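Local coordinates for conserved hypothetical protein (Sulfolobus solfataricus, PDB 2FNA) that binds ADP as an archaeal AAA+ ATPase of the P-loop class and probably hydrolyses ATP, though its cellular task is unknown, at residues Leu161-Ala164 against Tyr165-Lys169; Tyr292-Ile295 against Met296-Ser300. All coordinates share one frame; numbering follows the deposited sequence.

Contact 1: Leu161-Ala164 against Tyr165-Lys169; sequences LAYA and YDNLK
The carbonyl oxygen of Y163 is gripped twice by N167. Backbone N of N167 lies 2.8 Å from Y163 O, and N167 ND2 lies 2.9 Å from the same oxygen. The side-chain amide donates in the carbonyl plane, on a lone pair, though its N-H is bent at 139°. The backbone N-H comes in tilted from that plane. With CG beside its own backbone N (chi1 -53°), the N167 amide turns back over the last turn of the helix to Y163 O. CB, placed by the backbone, lies over one face of the Y163 ring, 4.2 Å from the centroid. This is a CH-pi contact. Ring and amide planes are 35° apart. L168 CD2 meets the ring obliquely, 4.0 Å from Y163 CE2. The other methyl, L168 CD1, packs against A164 CB at 3.9 Å. Y163 OH hydrogen-bonds to E129 of helix 124-133. A serine in place of Y163 would probably leave N167 CB and L168 CD2 without their aromatic neighbour and E129 without its phenol partner. L168 N hydrogen-bonds to A164 O at 2.8 Å as the chain leaves the helix. Helix 158-167 belongs to a beta-alpha-beta unit with strands 139-144 and 171-177. A164 touches F173 of the latter strand and L128 of helix 124-133, while D166 forms a salt bridge with R199.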
loop_
_atom_site.group_PDB
_atom_site.type_symbol
_atom_site.label_atom_id
_atom_site.label_comp_id
_atom_site.label_asym_id
_atom_site.label_seq_id
_atom_site.Cartn_x
_atom_site.Cartn_y
_atom_site.Cartn_z
ATOM N N LEU A 161 -11.666 -14.130 7.951
ATOM C CA LEU A 161 -10.215 -14.035 8.150
ATOM C C LEU A 161 -9.767 -14.717 9.422
ATOM O O LEU A 161 -8.720 -15.356 9.428
ATOM C CB LEU A 161 -9.780 -12.569 8.182
ATOM C CG LEU A 161 -9.955 -11.816 6.870
ATOM C CD1 LEU A 161 -9.633 -10.337 7.007
ATOM C CD2 LEU A 161 -9.086 -12.464 5.800
ATOM N N ALA A 162 -10.558 -14.566 10.499
ATOM C CA ALA A 162 -10.250 -15.186 11.792
ATOM C C ALA A 162 -10.428 -16.703 11.721
ATOM O O ALA A 162 -9.634 -17.455 12.265
ATOM C CB ALA A 162 -11.145 -14.615 12.883
ATOM N N TYR A 163 -11.479 -17.139 11.045
ATOM C CA TYR A 163 -11.712 -18.558 10.825
ATOM C C TYR A 163 -10.512 -19.240 10.116
ATOM O O TYR A 163 -10.062 -20.318 10.512
ATOM C CB TYR A 163 -13.026 -18.788 10.054
ATOM C CG TYR A 163 -13.225 -20.246 9.722
ATOM C CD1 TYR A 163 -13.632 -21.130 10.701
ATOM C CD2 TYR A 163 -12.919 -20.753 8.454
ATOM C CE1 TYR A 163 -13.777 -22.476 10.441
ATOM C CE2 TYR A 163 -13.055 -22.118 8.182
ATOM C CZ TYR A 163 -13.484 -22.967 9.188
ATOM O OH TYR A 163 -13.636 -24.321 8.978
ATOM N N ALA A 164 -10.026 -18.603 9.059
ATOM C CA ALA A 164 -8.859 -19.050 8.337
ATOM C C ALA A 164 -7.624 -19.050 9.224
ATOM O O ALA A 164 -6.894 -20.048 9.301
ATOM C CB ALA A 164 -8.632 -18.141 7.114
ATOM N N TYR A 165 -7.392 -17.923 9.887
ATOM C CA TYR A 165 -6.274 -17.777 10.821
ATOM C C TYR A 165 -6.240 -18.931 11.810
ATOM O O TYR A 165 -5.203 -19.587 11.976
ATOM C CB TYR A 165 -6.356 -16.408 11.557
ATOM C CG TYR A 165 -5.100 -16.069 12.352
ATOM C CD1 TYR A 165 -4.778 -16.771 13.507
ATOM C CD2 TYR A 165 -4.261 -15.054 11.952
ATOM C CE1 TYR A 165 -3.644 -16.470 14.229
ATOM C CE2 TYR A 165 -3.122 -14.754 12.656
ATOM C CZ TYR A 165 -2.818 -15.477 13.795
ATOM O OH TYR A 165 -1.704 -15.169 14.499
ATOM N N ASP A 166 -7.368 -19.186 12.475
ATOM C CA ASP A 166 -7.417 -20.248 13.491
ATOM C C ASP A 166 -7.484 -21.678 12.910
ATOM O O ASP A 166 -6.957 -22.608 13.525
ATOM C CB ASP A 166 -8.575 -20.028 14.482
ATOM C CG ASP A 166 -8.448 -18.717 15.277
ATOM O OD1 ASP A 166 -7.337 -18.125 15.351
ATOM O OD2 ASP A 166 -9.481 -18.273 15.825
ATOM N N ASN A 167 -8.088 -21.848 11.727
ATOM C CA ASN A 167 -8.441 -23.204 11.225
ATOM C C ASN A 167 -7.932 -23.649 9.841
ATOM O O ASN A 167 -7.892 -24.851 9.567
ATOM C CB ASN A 167 -9.960 -23.356 11.238
ATOM C CG ASN A 167 -10.547 -23.024 12.584
ATOM O OD1 ASN A 167 -10.406 -23.793 13.528
ATOM N ND2 ASN A 167 -11.161 -21.846 12.700
ATOM N N LEU A 168 -7.600 -22.705 8.966
ATOM C CA LEU A 168 -7.156 -23.023 7.596
ATOM C C LEU A 168 -5.648 -22.846 7.566
ATOM O O LEU A 168 -5.121 -21.735 7.419
ATOM C CB LEU A 168 -7.889 -22.162 6.547
ATOM C CG LEU A 168 -9.431 -22.259 6.534
ATOM C CD1 LEU A 168 -10.037 -21.385 5.468
ATOM C CD2 LEU A 168 -9.906 -23.687 6.331
ATOM N N LYS A 169 -4.964 -23.974 7.754
ATOM C CA LYS A 169 -3.513 -24.005 7.958
ATOM C C LYS A 169 -2.708 -23.927 6.683
ATOM O O LYS A 169 -1.510 -23.692 6.749
ATOM C CB LYS A 169 -3.103 -25.251 8.751
ATOM C CG LYS A 169 -3.832 -25.410 10.118
ATOM C CD LYS A 169 -3.422 -24.356 11.172
ATOM C CE LYS A 169 -4.506 -24.208 12.246
ATOM N NZ LYS A 169 -3.977 -23.784 13.584
#

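Contact 2: Tyr292-Ile295 against Met296-Ser300. With EDO (1,2-ethanediol), chain J.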
loop_
_atom_site.group_PDB
_atom_site.type_symbol
_atom_site.label_atom_id
_atom_site.label_comp_id
_atom_site.label_asym_id
_atom_site.label_seq_id
_atom_site.Cartn_x
_atom_site.Cartn_y
_atom_site.Cartn_z
ATOM N N TYR A 292 -8.168 21.202 5.247
ATOM C CA TYR A 292 -7.081 20.245 5.006
ATOM C C TYR A 292 -5.944 20.848 4.149
ATOM O O TYR A 292 -4.774 20.711 4.495
ATOM C CB TYR A 292 -7.623 18.947 4.385
ATOM C CG TYR A 292 -8.266 18.007 5.390
ATOM C CD1 TYR A 292 -7.507 17.420 6.404
ATOM C CD2 TYR A 292 -9.623 17.680 5.321
ATOM C CE1 TYR A 292 -8.068 16.555 7.327
ATOM C CE2 TYR A 292 -10.205 16.793 6.260
ATOM C CZ TYR A 292 -9.421 16.241 7.259
ATOM O OH TYR A 292 -9.952 15.363 8.189
ATOM N N LEU A 293 -6.283 21.516 3.044
ATOM C CA LEU A 293 -5.278 22.201 2.219
ATOM C C LEU A 293 -4.465 23.179 3.070
ATOM O O LEU A 293 -3.240 23.278 2.932
ATOM C CB LEU A 293 -5.925 22.956 1.041
ATOM C CG LEU A 293 -6.290 22.090 -0.168
ATOM C CD1 LEU A 293 -7.371 22.745 -1.013
ATOM C CD2 LEU A 293 -5.038 21.767 -1.013
ATOM N N ASN A 294 -5.156 23.899 3.945
ATOM C CA ASN A 294 -4.515 24.876 4.807
ATOM C C ASN A 294 -3.540 24.206 5.776
ATOM O O ASN A 294 -2.415 24.673 5.956
ATOM C CB ASN A 294 -5.572 25.648 5.584
ATOM C CG ASN A 294 -5.007 26.852 6.283
ATOM O OD1 ASN A 294 -4.267 26.728 7.265
ATOM N ND2 ASN A 294 -5.360 28.035 5.789
ATOM N N ILE A 295 -3.982 23.125 6.407
ATOM C CA ILE A 295 -3.145 22.365 7.347
ATOM C C ILE A 295 -1.856 21.880 6.690
ATOM O O ILE A 295 -0.788 21.945 7.303
ATOM C CB ILE A 295 -3.899 21.147 7.922
ATOM C CG1 ILE A 295 -4.946 21.604 8.962
ATOM C CG2 ILE A 295 -2.909 20.130 8.521
ATOM C CD1 ILE A 295 -5.902 20.522 9.423
HETATM N N MSE A 296 -1.954 21.382 5.452
HETATM C CA MSE A 296 -0.785 20.779 4.785
HETATM C C MSE A 296 0.231 21.822 4.351
HETATM O O MSE A 296 1.449 21.617 4.461
HETATM C CB MSE A 296 -1.217 19.939 3.588
HETATM C CG MSE A 296 -1.935 18.667 3.960
HETATM SE SE MSE A 296 -0.909 17.493 5.154
HETATM C CE MSE A 296 0.595 17.185 4.066
ATOM N N ARG A 297 -0.271 22.933 3.834
ATOM C CA ARG A 297 0.568 24.080 3.543
ATOM C C ARG A 297 1.238 24.573 4.820
ATOM O O ARG A 297 2.431 24.869 4.831
ATOM C CB ARG A 297 -0.259 25.183 2.890
ATOM C CG ARG A 297 -0.731 24.812 1.485
ATOM C CD ARG A 297 -1.653 25.868 0.871
ATOM N NE ARG A 297 -2.394 25.303 -0.258
ATOM C CZ ARG A 297 -3.360 25.928 -0.929
ATOM N NH1 ARG A 297 -3.717 27.166 -0.602
ATOM N NH2 ARG A 297 -3.973 25.309 -1.938
ATOM N N THR A 298 0.472 24.638 5.899
ATOM C CA THR A 298 1.004 25.085 7.191
ATOM C C THR A 298 2.110 24.159 7.683
ATOM O O THR A 298 3.143 24.619 8.185
ATOM C CB THR A 298 -0.112 25.202 8.263
ATOM O OG1 THR A 298 -1.088 26.144 7.819
ATOM C CG2 THR A 298 0.450 25.650 9.617
ATOM N N LEU A 299 1.902 22.859 7.525
ATOM C CA LEU A 299 2.851 21.875 8.029
ATOM C C LEU A 299 3.968 21.515 7.043
ATOM O O LEU A 299 4.790 20.671 7.359
ATOM C CB LEU A 299 2.114 20.603 8.439
ATOM C CG LEU A 299 1.236 20.692 9.689
ATOM C CD1 LEU A 299 0.572 19.357 9.872
ATOM C CD2 LEU A 299 2.023 21.058 10.925
ATOM N N SER A 300 4.008 22.149 5.870
ATOM C CA SER A 300 5.033 21.865 4.859
ATOM C C SER A 300 6.460 21.942 5.419
ATOM O O SER A 300 7.261 21.044 5.195
ATOM C CB SER A 300 4.886 22.816 3.657
ATOM O OG SER A 300 5.914 22.613 2.689
HETATM C C1 EDO J . -2.094 22.507 -3.450
HETATM O O1 EDO J . -2.573 23.260 -4.571
HETATM C C2 EDO J . -0.598 22.747 -3.257
HETATM O O2 EDO J . -0.374 23.657 -2.175
#
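T298 turns OG1 back beside its own backbone N (chi1 -60°), which brings the hydroxyl to the carbonyl of N294, one turn earlier. N294 swings CG the other way, away from its backbone N (chi1 -168°), and its OD1 comes within 3.3 Å of T298 OG1. The hydroxyl donates to N294 O at 2.7 Å, from above the carbonyl plane. Backbone N of T298 reaches N294 O at 2.9 Å from the opposite face. On another side of the helix, I295 and L299 run side by side, with I295 CG2 3.8 Å from L299 CD1. L293 and R297 also point the same way, and L293 CD2 is 3.8 Å from R297 NH2. O2 of a 1,2-ethanediol, probably from the crystallisation liquor, accepts a weak hydrogen bond from R297 NE. I295 meets V308 and L332 of neighbouring helices. The chemistry is therefore divided round the helix. I295 and L299 are buried, in what is probably a winged-helix domain. The exposed R297 runs extended beside L293, whose CB lies over one face of its guanidinium, toward the rim. T298 spends its hydroxyl proton on the helix backbone.

Contact 1 comes first along the chain, on helix 158-167, and contact 2 follows on helix 289-299. Their centres are 43 Å apart, on opposite sides of the chain's centre, and their nearest atoms are about 26 Å apart. They share no helix, strand or sheet. Contact 1 lies in the ATPase domain, on a helix joining two strands of the five-stranded parallel sheet. Contact 2 lies in the C-terminal region, which resembles the MCM winged helix-turn-helix, on a helix packed against helices 259-282, 305-316 and 322-334. Each is local to one helix. Contact 1 thus belongs to the ATPase part and contact 2 to a separate, probably winged-helix part, with no direct touch between them.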